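Local coordinates for protein 401aa long hypothetical glucose-1-phosphate thymidylyltransferase (Sulfolobus tokodaii, PDB 2GGQ) that transfers nucleotidyl groups onto sugar 1-phosphates and probably also acetylates amino sugars, as a bifunctional enzyme of UDP-N-acetylglucosamine and UDP-N-acetylgalactosamine synthesis, at residues L100-E105 with I200-Y205. Sequence-based numbering, arbitrary orientation.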
loop_
_atom_site.group_PDB
_atom_site.type_symbol
_atom_site.label_atom_id
_atom_site.label_comp_id
_atom_site.label_asym_id
_atom_site.label_seq_id
_atom_site.Cartn_x
_atom_site.Cartn_y
_atom_site.Cartn_z
ATOM N N LEU A 100 0.423 1.125 -6.834
ATOM C CA LEU A 100 -0.290 2.373 -7.020
ATOM C C LEU A 100 -1.730 2.219 -6.641
ATOM O O LEU A 100 -2.402 1.300 -7.094
ATOM C CB LEU A 100 -0.235 2.833 -8.501
ATOM C CG LEU A 100 1.089 2.806 -9.257
ATOM C CD1 LEU A 100 0.862 3.252 -10.725
ATOM C CD2 LEU A 100 2.054 3.712 -8.587
ATOM N N PHE A 101 -2.210 3.144 -5.828
ATOM C CA PHE A 101 -3.608 3.318 -5.633
ATOM C C PHE A 101 -3.969 4.652 -6.240
ATOM O O PHE A 101 -3.285 5.641 -6.025
ATOM C CB PHE A 101 -3.945 3.352 -4.135
ATOM C CG PHE A 101 -5.403 3.488 -3.869
ATOM C CD1 PHE A 101 -6.235 2.385 -3.951
ATOM C CD2 PHE A 101 -5.954 4.736 -3.590
ATOM C CE1 PHE A 101 -7.596 2.511 -3.741
ATOM C CE2 PHE A 101 -7.324 4.875 -3.383
ATOM C CZ PHE A 101 -8.140 3.768 -3.469
ATOM N N PHE A 102 -5.085 4.676 -6.952
ATOM C CA PHE A 102 -5.656 5.909 -7.489
ATOM C C PHE A 102 -7.179 5.801 -7.473
ATOM O O PHE A 102 -7.738 4.722 -7.329
ATOM C CB PHE A 102 -5.081 6.208 -8.874
ATOM C CG PHE A 102 -5.050 5.029 -9.771
ATOM C CD1 PHE A 102 -6.107 4.772 -10.617
ATOM C CD2 PHE A 102 -3.968 4.158 -9.763
ATOM C CE1 PHE A 102 -6.081 3.677 -11.448
ATOM C CE2 PHE A 102 -3.956 3.062 -10.581
ATOM C CZ PHE A 102 -5.010 2.826 -11.420
ATOM N N SER A 103 -7.850 6.934 -7.557
ATOM C CA SER A 103 -9.246 7.012 -7.130
ATOM C C SER A 103 -10.275 6.488 -8.124
ATOM O O SER A 103 -11.426 6.209 -7.744
ATOM C CB SER A 103 -9.585 8.455 -6.791
ATOM O OG SER A 103 -9.497 9.243 -7.950
ATOM N N ASN A 104 -9.872 6.394 -9.392
ATOM C CA ASN A 104 -10.791 6.026 -10.474
ATOM C C ASN A 104 -10.048 5.573 -11.738
ATOM O O ASN A 104 -8.848 5.799 -11.880
ATOM C CB ASN A 104 -11.763 7.181 -10.806
ATOM C CG ASN A 104 -11.043 8.474 -11.140
ATOM O OD1 ASN A 104 -10.143 8.504 -11.993
ATOM N ND2 ASN A 104 -11.444 9.568 -10.472
ATOM N N GLU A 105 -10.791 4.968 -12.658
ATOM C CA GLU A 105 -10.245 4.382 -13.882
ATOM C C GLU A 105 -10.314 5.332 -15.088
ATOM O O GLU A 105 -9.682 5.077 -16.118
ATOM C CB GLU A 105 -11.009 3.088 -14.194
ATOM C CG GLU A 105 -12.450 3.314 -14.674
ATOM C CD GLU A 105 -13.483 3.599 -13.577
ATOM O OE1 GLU A 105 -13.143 3.784 -12.379
ATOM O OE2 GLU A 105 -14.680 3.614 -13.927
ATOM N N ILE A 200 -0.751 12.897 -19.936
ATOM C CA ILE A 200 -2.115 13.185 -19.465
ATOM C C ILE A 200 -2.031 13.444 -17.965
ATOM O O ILE A 200 -1.520 12.600 -17.251
ATOM C CB ILE A 200 -3.102 11.970 -19.669
ATOM C CG1 ILE A 200 -2.961 11.309 -21.048
ATOM C CG2 ILE A 200 -4.555 12.376 -19.316
ATOM C CD1 ILE A 200 -3.097 12.209 -22.194
ATOM N N GLU A 201 -2.516 14.600 -17.503
ATOM C CA GLU A 201 -2.468 14.935 -16.079
ATOM C C GLU A 201 -3.618 14.248 -15.358
ATOM O O GLU A 201 -4.787 14.462 -15.671
ATOM C CB GLU A 201 -2.503 16.455 -15.829
ATOM C CG GLU A 201 -2.113 16.875 -14.389
ATOM C CD GLU A 201 -2.839 18.150 -13.862
ATOM O OE1 GLU A 201 -3.512 18.881 -14.644
ATOM O OE2 GLU A 201 -2.740 18.414 -12.639
ATOM N N TYR A 202 -3.257 13.395 -14.404
ATOM C CA TYR A 202 -4.224 12.726 -13.553
ATOM C C TYR A 202 -4.683 13.774 -12.552
ATOM O O TYR A 202 -3.843 14.411 -11.919
ATOM C CB TYR A 202 -3.531 11.580 -12.790
ATOM C CG TYR A 202 -4.506 10.742 -12.019
ATOM C CD1 TYR A 202 -5.070 9.609 -12.594
ATOM C CD2 TYR A 202 -4.900 11.088 -10.729
ATOM C CE1 TYR A 202 -5.986 8.828 -11.903
ATOM C CE2 TYR A 202 -5.831 10.316 -10.036
ATOM C CZ TYR A 202 -6.370 9.192 -10.631
ATOM O OH TYR A 202 -7.296 8.397 -9.979
ATOM N N GLU A 203 -5.987 13.946 -12.382
ATOM C CA GLU A 203 -6.492 14.990 -11.460
ATOM C C GLU A 203 -7.021 14.518 -10.080
ATOM O O GLU A 203 -7.004 15.287 -9.101
ATOM C CB GLU A 203 -7.529 15.859 -12.173
ATOM C CG GLU A 203 -6.906 16.676 -13.314
ATOM C CD GLU A 203 -7.877 17.677 -13.949
ATOM O OE1 GLU A 203 -8.239 18.676 -13.273
ATOM O OE2 GLU A 203 -8.249 17.474 -15.138
ATOM N N GLY A 204 -7.508 13.282 -10.002
ATOM C CA GLY A 204 -8.023 12.738 -8.717
ATOM C C GLY A 204 -6.938 12.391 -7.684
ATOM O O GLY A 204 -5.798 12.891 -7.716
ATOM N N TYR A 205 -7.303 11.527 -6.746
ATOM C CA TYR A 205 -6.382 11.058 -5.720
ATOM C C TYR A 205 -5.444 9.999 -6.283
ATOM O O TYR A 205 -5.865 9.088 -6.961
ATOM C CB TYR A 205 -7.179 10.454 -4.573
ATOM C CG TYR A 205 -6.310 9.924 -3.461
ATOM C CD1 TYR A 205 -5.683 10.801 -2.581
ATOM C CD2 TYR A 205 -6.142 8.555 -3.261
ATOM C CE1 TYR A 205 -4.894 10.326 -1.538
ATOM C CE2 TYR A 205 -5.348 8.071 -2.207
ATOM C CZ TYR A 205 -4.732 8.965 -1.369
ATOM O OH TYR A 205 -3.955 8.517 -0.330
#
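The rings of Phe101 and Tyr205 meet edge to edge, CD2 of Phe101 lying 3.7 Å from CE2 of Tyr205, while the stacked Trp221 of helix 212-225 packs on the tyrosine and Tyr36 meets the phenylalanine ring edge to face. The Tyr202 hydroxyl sits at the edge of the Phe102 ring, which also meets Tyr40. The Tyr202 ring carries Ser103 N at its edge, and its carbon CZ packs against Phe102 CB at 3.7 Å. With CG anti to the backbone N (chi1 -173°), Tyr202 extends its hydroxyl into the loop after strand 100-102. A tyrosine suits this buried place, its ring supplying apolar surface and its OH sharing a hydrogen bond with Ser103 OG at 3.1 Å. Small enough for the bend, Ser103 also accepts a weak bond from Tyr205 N to OG (3.4 Å), and its own N gives another weak one to Tyr205 O (3.0 Å). A phenylalanine in place of Tyr202 would probably keep the ring packing but leave Ser103 OG without its hydroxyl mate. Where strand 100-102 ends and its antiparallel partner 206-208 starts, three modest hydrogen bonds thus act together on Ser103, beside a largely apolar aromatic surround.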